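Local coordinates for protein-S-isoprenylcysteine O-methyltransferase (PDB 5V7P) that methylates the carboxyl group of isoprenylated C-terminal cysteines in the endoplasmic reticulum membrane, with S-adenosyl-L-methionine as methyl donor, at residues A[97-102]-A[216-221]; A[174-179]-A[208-213]; A[241-246]-A[271-276]. All coordinates share one frame; numbering follows the deposited sequence. Where two conformers were deposited one is given.

Interaction 1: residues A[97-102]-A[216-221]; sequences SVMALF and FYWSIG. With MPG ([(Z)-octadec-9-enyl] (2R)-2,3-bis(oxidanyl)propanoate), chain B; MPG ([(Z)-octadec-9-enyl] (2R)-2,3-bis(oxidanyl)propanoate), chain V; D10 (decane), chain G.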
loop_
_atom_site.group_PDB
_atom_site.type_symbol
_atom_site.label_atom_id
_atom_site.label_comp_id
_atom_site.label_asym_id
_atom_site.label_seq_id
_atom_site.Cartn_x
_atom_site.Cartn_y
_atom_site.Cartn_z
ATOM N N SER A 97 0.174 5.851 16.788
ATOM C CA SER A 97 -1.279 5.723 16.737
ATOM C C SER A 97 -1.815 6.042 15.346
ATOM O O SER A 97 -2.692 5.333 14.837
ATOM C CB SER A 97 -1.914 6.633 17.784
ATOM O OG SER A 97 -1.446 6.307 19.080
ATOM N N VAL A 98 -1.308 7.108 14.722
ATOM C CA VAL A 98 -1.714 7.445 13.359
ATOM C C VAL A 98 -1.444 6.276 12.423
ATOM O O VAL A 98 -2.269 5.941 11.564
ATOM C CB VAL A 98 -0.991 8.726 12.899
ATOM C CG1 VAL A 98 -1.045 8.891 11.382
ATOM C CG2 VAL A 98 -1.603 9.946 13.576
ATOM N N MET A 99 -0.283 5.638 12.573
ATOM C CA MET A 99 0.069 4.519 11.709
ATOM C C MET A 99 -0.886 3.351 11.905
ATOM O O MET A 99 -1.352 2.748 10.931
ATOM C CB MET A 99 1.505 4.085 11.997
ATOM C CG MET A 99 2.541 5.145 11.674
ATOM S SD MET A 99 2.989 5.140 9.933
ATOM C CE MET A 99 3.881 3.587 9.835
ATOM N N ALA A 100 -1.187 3.014 13.160
ATOM C CA ALA A 100 -2.067 1.883 13.432
ATOM C C ALA A 100 -3.464 2.126 12.881
ATOM O O ALA A 100 -4.075 1.224 12.296
ATOM C CB ALA A 100 -2.122 1.614 14.936
ATOM N N LEU A 101 -3.991 3.340 13.057
ATOM C CA LEU A 101 -5.328 3.639 12.554
ATOM C C LEU A 101 -5.367 3.590 11.032
ATOM O O LEU A 101 -6.352 3.125 10.448
ATOM C CB LEU A 101 -5.792 5.005 13.060
ATOM C CG LEU A 101 -6.309 5.074 14.501
ATOM C CD1 LEU A 101 -6.707 6.502 14.853
ATOM C CD2 LEU A 101 -7.491 4.132 14.723
ATOM N N PHE A 102 -4.310 4.063 10.373
ATOM C CA PHE A 102 -4.278 4.024 8.916
ATOM C C PHE A 102 -4.432 2.598 8.405
ATOM O O PHE A 102 -5.305 2.311 7.578
ATOM C CB PHE A 102 -2.977 4.630 8.393
ATOM C CG PHE A 102 -2.799 4.475 6.910
ATOM C CD1 PHE A 102 -3.312 5.420 6.038
ATOM C CD2 PHE A 102 -2.136 3.375 6.387
ATOM C CE1 PHE A 102 -3.160 5.278 4.674
ATOM C CE2 PHE A 102 -1.981 3.227 5.021
ATOM C CZ PHE A 102 -2.494 4.180 4.164
ATOM N N PHE A 216 -0.770 10.529 -0.306
ATOM C CA PHE A 216 0.432 11.324 -0.537
ATOM C C PHE A 216 0.701 12.271 0.626
ATOM O O PHE A 216 1.797 12.275 1.201
ATOM C CB PHE A 216 0.285 12.100 -1.850
ATOM C CG PHE A 216 1.438 13.020 -2.153
ATOM C CD1 PHE A 216 2.687 12.509 -2.466
ATOM C CD2 PHE A 216 1.266 14.393 -2.149
ATOM C CE1 PHE A 216 3.746 13.349 -2.752
ATOM C CE2 PHE A 216 2.323 15.239 -2.435
ATOM C CZ PHE A 216 3.564 14.715 -2.738
ATOM N N TYR A 217 -0.290 13.085 0.990
ATOM C CA TYR A 217 -0.082 14.058 2.056
ATOM C C TYR A 217 -0.032 13.396 3.425
ATOM O O TYR A 217 0.723 13.840 4.296
ATOM C CB TYR A 217 -1.172 15.125 2.013
ATOM C CG TYR A 217 -0.968 16.102 0.882
ATOM C CD1 TYR A 217 0.096 16.993 0.901
ATOM C CD2 TYR A 217 -1.824 16.126 -0.207
ATOM C CE1 TYR A 217 0.300 17.884 -0.131
ATOM C CE2 TYR A 217 -1.629 17.016 -1.245
ATOM C CZ TYR A 217 -0.565 17.892 -1.200
ATOM O OH TYR A 217 -0.358 18.783 -2.226
ATOM N N TRP A 218 -0.816 12.337 3.634
ATOM C CA TRP A 218 -0.736 11.598 4.888
ATOM C C TRP A 218 0.686 11.119 5.142
ATOM O O TRP A 218 1.223 11.283 6.243
ATOM C CB TRP A 218 -1.705 10.417 4.864
ATOM C CG TRP A 218 -1.614 9.544 6.079
ATOM C CD1 TRP A 218 -2.308 9.686 7.242
ATOM C CD2 TRP A 218 -0.780 8.388 6.249
ATOM N NE1 TRP A 218 -1.962 8.694 8.127
ATOM C CE2 TRP A 218 -1.025 7.884 7.541
ATOM C CE3 TRP A 218 0.145 7.730 5.433
ATOM C CZ2 TRP A 218 -0.379 6.755 8.037
ATOM C CZ3 TRP A 218 0.786 6.608 5.928
ATOM C CH2 TRP A 218 0.522 6.133 7.218
ATOM N N SER A 219 1.320 10.532 4.124
ATOM C CA SER A 219 2.660 9.989 4.316
ATOM C C SER A 219 3.651 11.085 4.685
ATOM O O SER A 219 4.491 10.899 5.573
ATOM C CB SER A 219 3.120 9.262 3.055
ATOM O OG SER A 219 3.244 10.149 1.952
ATOM N N ILE A 220 3.583 12.228 4.000
ATOM C CA ILE A 220 4.395 13.376 4.393
ATOM C C ILE A 220 4.034 13.811 5.806
ATOM O O ILE A 220 4.906 14.168 6.608
ATOM C CB ILE A 220 4.214 14.528 3.386
ATOM C CG1 ILE A 220 4.645 14.087 1.985
ATOM C CG2 ILE A 220 5.016 15.754 3.820
ATOM C CD1 ILE A 220 4.261 15.059 0.886
ATOM N N GLY A 221 2.741 13.784 6.132
ATOM C CA GLY A 221 2.305 14.207 7.451
ATOM C C GLY A 221 2.951 13.412 8.569
ATOM O O GLY A 221 3.331 13.972 9.601
HETATM C C2 MPG B . 7.969 5.483 3.341
HETATM C C3 MPG B . 7.281 6.695 2.724
HETATM C C4 MPG B . 6.344 6.286 1.592
HETATM C C5 MPG B . 5.490 7.472 1.205
HETATM C C6 MPG B . 4.672 7.112 -0.024
HETATM C C7 MPG B . 3.661 6.001 0.243
HETATM C C8 MPG B . 3.605 5.144 -1.009
HETATM C C9 MPG B . 2.343 4.287 -0.967
HETATM C C10 MPG B . 2.357 2.980 -0.845
HETATM C C11 MPG B . 3.641 2.156 -0.734
HETATM C C12 MPG B . 3.367 0.910 0.093
HETATM C C13 MPG B . 2.463 -0.051 -0.672
HETATM C C14 MPG B . 1.804 -0.982 0.335
HETATM C C15 MPG B . 1.089 -2.118 -0.393
HETATM C C16 MPG B . 1.519 -3.467 0.179
HETATM O O1 MPG B . 6.760 4.970 5.318
HETATM C C1 MPG B . 6.973 4.539 4.013
HETATM C CXD MPG B . 5.046 5.567 7.049
HETATM O O2 MPG B . 4.507 6.824 7.342
HETATM C C21 MPG B . 6.222 5.292 7.999
HETATM O O3 MPG B . 6.553 6.456 8.702
HETATM O O4 MPG B . 4.837 5.995 4.743
HETATM C CX3 MPG B . 5.518 5.541 5.601
HETATM C C2 MPG V . 9.405 16.275 -8.816
HETATM C C3 MPG V . 8.990 17.312 -7.777
HETATM C C4 MPG V . 7.882 16.744 -6.893
HETATM C C5 MPG V . 7.637 17.709 -5.736
HETATM C C6 MPG V . 6.320 17.367 -5.046
HETATM C C7 MPG V . 5.986 18.456 -4.026
HETATM C C8 MPG V . 4.642 18.153 -3.373
HETATM C C9 MPG V . 4.133 19.413 -2.671
HETATM C C10 MPG V . 3.987 19.534 -1.365
HETATM C C11 MPG V . 4.301 18.415 -0.370
HETATM C C12 MPG V . 4.750 19.031 0.954
HETATM O O1 MPG V . 9.868 16.236 -11.152
HETATM C C1 MPG V . 10.155 16.935 -9.974
HETATM C CXD MPG V . 10.080 16.310 -13.677
HETATM O O2 MPG V . 11.168 16.023 -14.511
HETATM C C21 MPG V . 9.300 17.494 -14.243
HETATM O O3 MPG V . 8.511 18.060 -13.232
HETATM O O4 MPG V . 11.565 17.313 -12.147
HETATM C CX3 MPG V . 10.580 16.667 -12.278
HETATM C C1 D10 G . -3.088 17.302 -13.399
HETATM C C2 D10 G . -2.504 18.323 -12.429
HETATM C C3 D10 G . -3.188 18.168 -11.073
HETATM C C4 D10 G . -2.376 18.893 -10.002
HETATM C C5 D10 G . -3.321 19.357 -8.898
HETATM C C6 D10 G . -2.514 19.824 -7.690
HETATM C C7 D10 G . -3.333 20.845 -6.901
HETATM C C8 D10 G . -2.992 20.743 -5.416
HETATM C C9 D10 G . -3.963 19.780 -4.740
HETATM C C10 D10 G . -3.263 19.084 -3.575
HETATM O O HOH W 1 -3.668 7.450 10.101
#

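Interaction 2: residues A[174-179]-A[208-213]; sequences KTAILT and RHPSYV. With SAH (S-adenosyl-L-homocysteine), chain C; MPG ([(Z)-octadec-9-enyl] (2R)-2,3-bis(oxidanyl)propanoate), chain D.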
loop_
_atom_site.group_PDB
_atom_site.type_symbol
_atom_site.label_atom_id
_atom_site.label_comp_id
_atom_site.label_asym_id
_atom_site.label_seq_id
_atom_site.Cartn_x
_atom_site.Cartn_y
_atom_site.Cartn_z
ATOM N N LYS A 174 -10.367 7.815 2.883
ATOM C CA LYS A 174 -11.464 6.893 3.164
ATOM C C LYS A 174 -12.748 7.323 2.464
ATOM O O LYS A 174 -13.521 6.475 2.004
ATOM C CB LYS A 174 -11.676 6.778 4.672
ATOM C CG LYS A 174 -10.927 5.617 5.311
ATOM C CD LYS A 174 -9.427 5.684 5.045
ATOM C CE LYS A 174 -8.711 4.477 5.623
ATOM N NZ LYS A 174 -7.238 4.529 5.387
ATOM N N THR A 175 -12.994 8.631 2.370
ATOM C CA THR A 175 -14.149 9.101 1.612
ATOM C C THR A 175 -14.067 8.646 0.162
ATOM O O THR A 175 -15.066 8.196 -0.412
ATOM C CB THR A 175 -14.251 10.623 1.689
ATOM O OG1 THR A 175 -13.018 11.215 1.263
ATOM C CG2 THR A 175 -14.572 11.063 3.107
ATOM N N ALA A 176 -12.884 8.750 -0.445
ATOM C CA ALA A 176 -12.717 8.292 -1.820
ATOM C C ALA A 176 -13.062 6.814 -1.956
ATOM O O ALA A 176 -13.754 6.416 -2.899
ATOM C CB ALA A 176 -11.284 8.554 -2.287
ATOM N N ILE A 177 -12.593 5.985 -1.019
ATOM C CA ILE A 177 -12.881 4.554 -1.082
ATOM C C ILE A 177 -14.382 4.312 -0.994
ATOM O O ILE A 177 -14.937 3.483 -1.724
ATOM C CB ILE A 177 -12.119 3.803 0.028
ATOM C CG1 ILE A 177 -10.610 3.987 -0.151
ATOM C CG2 ILE A 177 -12.472 2.316 0.012
ATOM C CD1 ILE A 177 -9.770 3.437 0.989
ATOM N N LEU A 178 -15.062 5.030 -0.097
ATOM C CA LEU A 178 -16.511 4.900 0.015
ATOM C C LEU A 178 -17.210 5.402 -1.242
ATOM O O LEU A 178 -18.177 4.789 -1.709
ATOM C CB LEU A 178 -17.009 5.660 1.243
ATOM C CG LEU A 178 -16.829 4.960 2.590
ATOM C CD1 LEU A 178 -16.332 5.930 3.654
ATOM C CD2 LEU A 178 -18.140 4.324 3.024
ATOM N N THR A 179 -16.732 6.514 -1.807
ATOM C CA THR A 179 -17.366 7.075 -2.995
ATOM C C THR A 179 -17.174 6.168 -4.204
ATOM O O THR A 179 -18.081 6.025 -5.031
ATOM C CB THR A 179 -16.804 8.468 -3.276
ATOM O OG1 THR A 179 -16.941 9.284 -2.107
ATOM C CG2 THR A 179 -17.541 9.129 -4.433
ATOM N N ARG A 208 -8.839 13.555 -9.685
ATOM C CA ARG A 208 -9.000 12.282 -10.373
ATOM C C ARG A 208 -8.524 11.105 -9.533
ATOM O O ARG A 208 -8.969 9.976 -9.764
ATOM C CB ARG A 208 -8.245 12.299 -11.704
ATOM C CG ARG A 208 -8.682 13.413 -12.640
ATOM C CD ARG A 208 -8.529 13.011 -14.097
ATOM N NE ARG A 208 -7.142 12.733 -14.463
ATOM C CZ ARG A 208 -6.277 13.636 -14.919
ATOM N NH1 ARG A 208 -6.637 14.902 -15.071
ATOM N NH2 ARG A 208 -5.038 13.271 -15.224
ATOM N N HIS A 209 -7.646 11.342 -8.562
ATOM C CA HIS A 209 -7.088 10.281 -7.723
ATOM C C HIS A 209 -7.099 10.726 -6.265
ATOM O O HIS A 209 -6.048 10.844 -5.626
ATOM C CB HIS A 209 -5.678 9.926 -8.186
ATOM C CG HIS A 209 -5.581 9.673 -9.660
ATOM N ND1 HIS A 209 -6.006 8.499 -10.243
ATOM C CD2 HIS A 209 -5.121 10.450 -10.668
ATOM C CE1 HIS A 209 -5.807 8.562 -11.547
ATOM N NE2 HIS A 209 -5.271 9.735 -11.831
ATOM N N PRO A 210 -8.285 10.965 -5.698
ATOM C CA PRO A 210 -8.346 11.497 -4.327
ATOM C C PRO A 210 -7.764 10.562 -3.280
ATOM O O PRO A 210 -7.273 11.040 -2.249
ATOM C CB PRO A 210 -9.849 11.727 -4.109
ATOM C CG PRO A 210 -10.520 10.793 -5.064
ATOM C CD PRO A 210 -9.623 10.722 -6.262
ATOM N N SER A 211 -7.806 9.246 -3.499
ATOM C CA SER A 211 -7.223 8.333 -2.521
ATOM C C SER A 211 -5.702 8.436 -2.519
ATOM O O SER A 211 -5.069 8.327 -1.465
ATOM C CB SER A 211 -7.674 6.897 -2.796
ATOM O OG SER A 211 -6.790 6.225 -3.676
ATOM N N TYR A 212 -5.095 8.664 -3.688
ATOM C CA TYR A 212 -3.651 8.875 -3.730
ATOM C C TYR A 212 -3.273 10.245 -3.185
ATOM O O TYR A 212 -2.203 10.398 -2.585
ATOM C CB TYR A 212 -3.133 8.708 -5.160
ATOM C CG TYR A 212 -3.392 7.343 -5.768
ATOM C CD1 TYR A 212 -3.694 6.245 -4.970
ATOM C CD2 TYR A 212 -3.337 7.155 -7.142
ATOM C CE1 TYR A 212 -3.933 5.001 -5.527
ATOM C CE2 TYR A 212 -3.569 5.917 -7.703
ATOM C CZ TYR A 212 -3.867 4.844 -6.892
ATOM O OH TYR A 212 -4.105 3.609 -7.447
ATOM N N VAL A 213 -4.130 11.250 -3.380
ATOM C CA VAL A 213 -3.881 12.563 -2.792
ATOM C C VAL A 213 -3.844 12.458 -1.274
ATOM O O VAL A 213 -2.927 12.966 -0.617
ATOM C CB VAL A 213 -4.947 13.573 -3.258
ATOM C CG1 VAL A 213 -4.781 14.912 -2.546
ATOM C CG2 VAL A 213 -4.873 13.775 -4.757
HETATM N N SAH C . -6.796 6.316 -8.392
HETATM C CA SAH C . -8.050 6.372 -7.652
HETATM C CB SAH C . -8.513 4.968 -7.282
HETATM C CG SAH C . -7.450 4.105 -6.607
HETATM S SD SAH C . -8.008 2.389 -6.440
HETATM C C SAH C . -7.905 7.226 -6.395
HETATM O O SAH C . -6.794 7.542 -5.965
HETATM O OXT SAH C . -8.892 7.621 -5.774
HETATM C "C5'" SAH C . -7.372 1.862 -8.058
HETATM C "C4'" SAH C . -8.455 1.349 -8.999
HETATM O "O4'" SAH C . -9.471 2.319 -9.145
HETATM C "C3'" SAH C . -7.877 1.081 -10.381
HETATM O "O3'" SAH C . -8.070 -0.265 -10.747
HETATM C "C2'" SAH C . -8.610 2.013 -11.322
HETATM O "O2'" SAH C . -9.011 1.342 -12.496
HETATM C "C1'" SAH C . -9.802 2.511 -10.508
HETATM N N9 SAH C . -10.130 3.931 -10.746
HETATM C C8 SAH C . -9.274 5.002 -10.754
HETATM N N7 SAH C . -9.983 6.127 -10.996
HETATM C C5 SAH C . -11.281 5.791 -11.139
HETATM C C6 SAH C . -12.417 6.543 -11.398
HETATM N N6 SAH C . -12.339 7.861 -11.553
HETATM N N1 SAH C . -13.633 5.905 -11.493
HETATM C C2 SAH C . -13.720 4.539 -11.333
HETATM N N3 SAH C . -12.587 3.800 -11.077
HETATM C C4 SAH C . -11.388 4.417 -10.983
HETATM C C2 MPG D . -19.365 8.809 0.595
HETATM C C3 MPG D . -19.695 9.946 1.564
HETATM C C4 MPG D . -18.618 10.053 2.640
HETATM C C5 MPG D . -18.630 11.467 3.214
HETATM C C6 MPG D . -17.991 11.472 4.603
HETATM C C7 MPG D . -17.721 12.915 5.029
HETATM C C8 MPG D . -16.632 12.945 6.098
HETATM C C9 MPG D . -16.946 14.059 7.098
HETATM C C10 MPG D . -16.467 14.047 8.326
HETATM C C11 MPG D . -15.567 12.916 8.828
HETATM C C12 MPG D . -14.799 13.374 10.068
HETATM C C13 MPG D . -14.745 12.239 11.089
HETATM C C14 MPG D . -13.711 12.574 12.162
HETATM O O1 MPG D . -20.627 7.477 -0.933
HETATM C C1 MPG D . -20.567 7.886 0.406
HETATM C CXD MPG D . -22.186 6.135 -2.413
HETATM O O2 MPG D . -22.070 4.827 -2.899
HETATM C C21 MPG D . -21.702 7.122 -3.472
HETATM O O3 MPG D . -22.156 6.721 -4.736
HETATM O O4 MPG D . -21.255 5.391 -0.384
HETATM C CX3 MPG D . -21.327 6.286 -1.159
#

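Interaction 3: residues A[241-246]-A[271-276]; sequences MFFKER and TGIPFI. With D10 (decane), chain G.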
loop_
_atom_site.group_PDB
_atom_site.type_symbol
_atom_site.label_atom_id
_atom_site.label_comp_id
_atom_site.label_asym_id
_atom_site.label_seq_id
_atom_site.Cartn_x
_atom_site.Cartn_y
_atom_site.Cartn_z
ATOM N N MET A 241 7.141 10.100 -6.735
ATOM C CA MET A 241 7.513 9.315 -7.907
ATOM C C MET A 241 6.718 8.019 -7.995
ATOM O O MET A 241 6.424 7.552 -9.101
ATOM C CB MET A 241 9.015 9.018 -7.897
ATOM C CG MET A 241 9.482 7.988 -6.863
ATOM S SD MET A 241 11.117 7.331 -7.248
ATOM C CE MET A 241 10.794 6.434 -8.765
ATOM N N PHE A 242 6.355 7.429 -6.855
ATOM C CA PHE A 242 5.578 6.195 -6.888
ATOM C C PHE A 242 4.190 6.436 -7.467
ATOM O O PHE A 242 3.704 5.641 -8.278
ATOM C CB PHE A 242 5.479 5.597 -5.486
ATOM C CG PHE A 242 4.637 4.353 -5.418
ATOM C CD1 PHE A 242 5.144 3.132 -5.838
ATOM C CD2 PHE A 242 3.340 4.404 -4.934
ATOM C CE1 PHE A 242 4.372 1.987 -5.776
ATOM C CE2 PHE A 242 2.563 3.261 -4.870
ATOM C CZ PHE A 242 3.079 2.052 -5.292
ATOM N N PHE A 243 3.540 7.530 -7.070
ATOM C CA PHE A 243 2.202 7.817 -7.573
ATOM C C PHE A 243 2.229 8.346 -9.000
ATOM O O PHE A 243 1.254 8.167 -9.737
ATOM C CB PHE A 243 1.492 8.808 -6.645
ATOM C CG PHE A 243 1.024 8.195 -5.350
ATOM C CD1 PHE A 243 0.250 7.045 -5.354
ATOM C CD2 PHE A 243 1.370 8.759 -4.131
ATOM C CE1 PHE A 243 -0.179 6.477 -4.171
ATOM C CE2 PHE A 243 0.943 8.193 -2.944
ATOM C CZ PHE A 243 0.170 7.050 -2.965
ATOM N N LYS A 244 3.326 8.983 -9.413
ATOM C CA LYS A 244 3.470 9.350 -10.818
ATOM C C LYS A 244 3.480 8.109 -11.702
ATOM O O LYS A 244 2.730 8.021 -12.679
ATOM C CB LYS A 244 4.744 10.168 -11.026
ATOM C CG LYS A 244 5.034 10.498 -12.490
ATOM C CD LYS A 244 6.259 11.384 -12.633
ATOM C CE LYS A 244 6.481 11.810 -14.077
ATOM N NZ LYS A 244 7.262 10.813 -14.864
ATOM N N GLU A 245 4.329 7.133 -11.370
ATOM C CA GLU A 245 4.347 5.878 -12.114
ATOM C C GLU A 245 2.996 5.179 -12.033
ATOM O O GLU A 245 2.432 4.769 -13.054
ATOM C CB GLU A 245 5.451 4.963 -11.583
ATOM C CG GLU A 245 6.859 5.373 -11.981
ATOM C CD GLU A 245 7.901 4.350 -11.561
ATOM O OE1 GLU A 245 8.859 4.732 -10.855
ATOM O OE2 GLU A 245 7.756 3.164 -11.927
ATOM N N ARG A 246 2.461 5.037 -10.820
ATOM C CA ARG A 246 1.207 4.312 -10.638
ATOM C C ARG A 246 0.075 4.971 -11.416
ATOM O O ARG A 246 -0.677 4.299 -12.132
ATOM C CB ARG A 246 0.868 4.229 -9.149
ATOM C CG ARG A 246 -0.291 3.305 -8.824
ATOM C CD ARG A 246 -0.570 3.286 -7.332
ATOM N NE ARG A 246 -1.642 2.360 -6.979
ATOM C CZ ARG A 246 -1.470 1.099 -6.588
ATOM N NH1 ARG A 246 -0.257 0.576 -6.486
ATOM N NH2 ARG A 246 -2.528 0.356 -6.293
ATOM N N THR A 271 -5.251 15.615 -11.434
ATOM C CA THR A 271 -4.941 14.426 -10.644
ATOM C C THR A 271 -5.063 14.707 -9.151
ATOM O O THR A 271 -5.547 13.859 -8.392
ATOM C CB THR A 271 -3.535 13.921 -10.973
ATOM O OG1 THR A 271 -2.568 14.927 -10.647
ATOM C CG2 THR A 271 -3.421 13.558 -12.451
ATOM N N GLY A 272 -4.623 15.881 -8.711
ATOM C CA GLY A 272 -4.654 16.254 -7.311
ATOM C C GLY A 272 -3.296 16.297 -6.648
ATOM O O GLY A 272 -3.182 16.854 -5.550
ATOM N N ILE A 273 -2.268 15.735 -7.269
ATOM C CA ILE A 273 -0.901 15.794 -6.762
ATOM C C ILE A 273 -0.116 16.752 -7.650
ATOM O O ILE A 273 -0.148 16.601 -8.876
ATOM C CB ILE A 273 -0.232 14.406 -6.735
ATOM C CG1 ILE A 273 -0.977 13.496 -5.754
ATOM C CG2 ILE A 273 1.245 14.532 -6.338
ATOM C CD1 ILE A 273 -0.457 12.071 -5.689
ATOM N N PRO A 274 0.591 17.735 -7.091
ATOM C CA PRO A 274 1.289 18.706 -7.943
ATOM C C PRO A 274 2.311 18.041 -8.856
ATOM O O PRO A 274 3.019 17.112 -8.462
ATOM C CB PRO A 274 1.968 19.640 -6.934
ATOM C CG PRO A 274 1.189 19.482 -5.680
ATOM C CD PRO A 274 0.738 18.057 -5.661
ATOM N N PHE A 275 2.378 18.540 -10.092
ATOM C CA PHE A 275 3.366 18.153 -11.096
ATOM C C PHE A 275 3.165 16.740 -11.629
ATOM O O PHE A 275 4.066 16.205 -12.288
ATOM C CB PHE A 275 4.797 18.291 -10.562
ATOM C CG PHE A 275 5.146 19.684 -10.132
ATOM C CD1 PHE A 275 5.660 20.594 -11.039
ATOM C CD2 PHE A 275 4.957 20.087 -8.822
ATOM C CE1 PHE A 275 5.980 21.879 -10.648
ATOM C CE2 PHE A 275 5.274 21.369 -8.423
ATOM C CZ PHE A 275 5.786 22.267 -9.338
ATOM N N ILE A 276 2.020 16.116 -11.366
ATOM C CA ILE A 276 1.668 14.826 -11.953
ATOM C C ILE A 276 0.497 15.045 -12.898
ATOM O O ILE A 276 -0.603 15.409 -12.464
ATOM C CB ILE A 276 1.327 13.785 -10.877
ATOM C CG1 ILE A 276 2.564 13.506 -10.012
ATOM C CG2 ILE A 276 0.804 12.496 -11.523
ATOM C CD1 ILE A 276 2.387 12.420 -8.957
HETATM C C1 D10 G . -3.088 17.302 -13.399
HETATM C C2 D10 G . -2.504 18.323 -12.429
HETATM C C3 D10 G . -3.188 18.168 -11.073
HETATM C C4 D10 G . -2.376 18.893 -10.002
HETATM C C5 D10 G . -3.321 19.357 -8.898
HETATM C C6 D10 G . -2.514 19.824 -7.690
HETATM C C7 D10 G . -3.333 20.845 -6.901
HETATM C C8 D10 G . -2.992 20.743 -5.416
HETATM C C9 D10 G . -3.963 19.780 -4.740
HETATM C C10 D10 G . -3.263 19.084 -3.575
#

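Interaction 1: residues A[97-102]-A[216-221]
Helices 90-113 and 210-225 run roughly antiparallel where residues 97-102 face 216-221, at 152° between segment axes that stay 11.7 Å apart. Backbones at that spacing do not touch, and the indole of Trp-218 bridges the gap. Its CG lies anti to the backbone N (chi1 176°), which carries the ring out toward helix 90-113. Phe-102 takes the same kind of first torsion, and the two rings form an offset face-to-face stack. The centroid of the Phe-102 ring is 4.0 Å from that of the six-membered ring of Trp-218, with the planes at 20°. CD1 of Phe-102 sits over the indole, while CH2 of Trp-218 lies over the Phe-102 face near its rim. The packing is close at the root of Phe-102, whose CB is 3.4 Å from Trp-218 CZ2.

Val-98 meets the pyrrole side of the indole. Its CG1 comes within 3.4 Å of Trp-218 NE1. Met-99 adds an oblique Met-aromatic contact, with its SD 3.8 Å from Trp-218 CH2. The bent methionine chain also reaches a bound lipid, MPG (chain B), whose C21 is 3.4 Å from Met-99 CE. One water satisfies the indole N-H: it accepts from Trp-218 NE1 at 2.9 Å. The same water also donates to Val-98 O, at a short 2.5 Å. No direct hydrogen bond joins the segments.

Both helices are inferred to cross the membrane, so this is an aromatic contact inside a transmembrane bundle. Helix 156-180 lies alongside, with Glu-170 touching the side chains of both Phe-102 and Trp-218, and Lys-174 making a cation-pi contact with Phe-102. Helix 59-84 packs on 97-102, and helix 231-258 packs on Phe-216 and Ile-220.

Interaction 2: residues A[174-179]-A[208-213]
Ala-176 meets Pro-210 and Ser-211 where helix 156-180 passes the start of helix 210-225. The tight part of the contact is small. The methyl CB of Ala-176 lies 3.6 Å from Pro-210 CG and 3.7 Å from Ser-211 N. The small side chains let the backbones come close: the CA atoms of Ala-176 and Ser-211 are 5.5 Å apart. No hydrogen bond crosses between the segments. Val-203, on the short helix 203-206, touches both Ala-176 and Pro-210.

Residues 209-212 hold the amino-acid end of S-adenosyl-L-homocysteine, the product of the methyl donor. All four belong to the experimentally established S-adenosyl-L-methionine site of this isoprenylcysteine carboxyl methyltransferase. His-209 is the N-cap residue, and the cofactor carboxylate sits by the first turn of the helix it starts. Ser-211 N gives a hydrogen bond to cofactor OXT at 3.0 Å. The other oxygen, O, takes two bonds, from Ser-211 OG at 2.6 Å and from Tyr-212 N at 3.1 Å. The serine hydroxyl reaches it because OG lies between the backbone N and the carbonyl carbon (chi1 90°). The N-terminal end of the helix would probably add a favourable field for this carboxylate. The cofactor amino N donates to His-209 ND1 at 3.0 Å, at the edge of the imidazole and in its plane. Cofactor O also lies over one face of the Tyr-212 ring.

The other face of helix 156-180 meets a lipid, MPG (chain D), and Leu-178 there is partly exposed. Lipid C6 is 3.8 Å from Thr-175 CG2, an apolar touch, while the lipid also bonds to His-201. Thr-179 OG1 turns back and donates to Thr-175 O from above the carbonyl plane; Thr-175 O also accepts from Thr-179 N.

Interaction 3: residues A[241-246]-A[271-276]
Ile-276 and Ile-273 of the loop after helix 260-268 press their CD1 methyls against Phe-243 and Lys-244 of helix 231-258. Ile-276 can be followed outward. Its CB points toward the helix, and CG1 lies anti to the carbonyl carbon (chi1 -64°), which points the CG1-CD1 arm at Lys-244. CG1 comes within 4.1 Å of Lys-244 CB, and the other branch, CG2, is 4.2 Å from Lys-244 CA. The tip, CD1, goes deepest. It lies 3.6 Å from Lys-244 N and 3.9 Å from Lys-244 CB, so the methyl rests on the helix backbone. The rest of the lysine chain leads away.

The two isoleucines are the ends of a type II beta turn, Ile-273 to Ile-276. Both side chains of these end residues point toward the helix. The closing bond of the turn, from Ile-276 N to Ile-273 O, is weak. Thr-271 braces the loop as well: its OG1 donates to Ile-276 O at 2.7 Å, 26° from the carbonyl plane.

Ile-273 meets Phe-243 nearly at right angles. Its CD1 is 3.9 Å from Phe-243 CB and approaches the ring obliquely. The ring itself leads away from the loop and stacks on Tyr-212, a residue of the S-adenosyl-L-methionine site. Farther along the same helix, Arg-246 is an inferred substrate-binding residue. A decane molecule runs along the loop, with its C4 3.4 Å from Ile-273 O. Trp-240, one turn before Lys-244, packs on both isoleucines and gives its NE1 hydrogen bond to Pro-274 O.

From the N terminus, residues 97-102 on helix 90-113 come first. Interaction 1 closes a long loop when helix 210-225 returns to them. Interaction 2 is nested inside that loop, joining helix 156-180 to the start of helix 210-225. The chain then enters helix 231-258, and interaction 3 follows in series, closing the shorter loop from 241-246 to 271-276. Helix 210-225 serves interactions 1 and 2, which touch each other. Interaction 3 reaches interaction 1 through Phe-216, and interaction 2 through Arg-246 to Tyr-212 and Thr-271 to His-209. Together they tie the membrane helices to the cofactor site and the C-terminal loop.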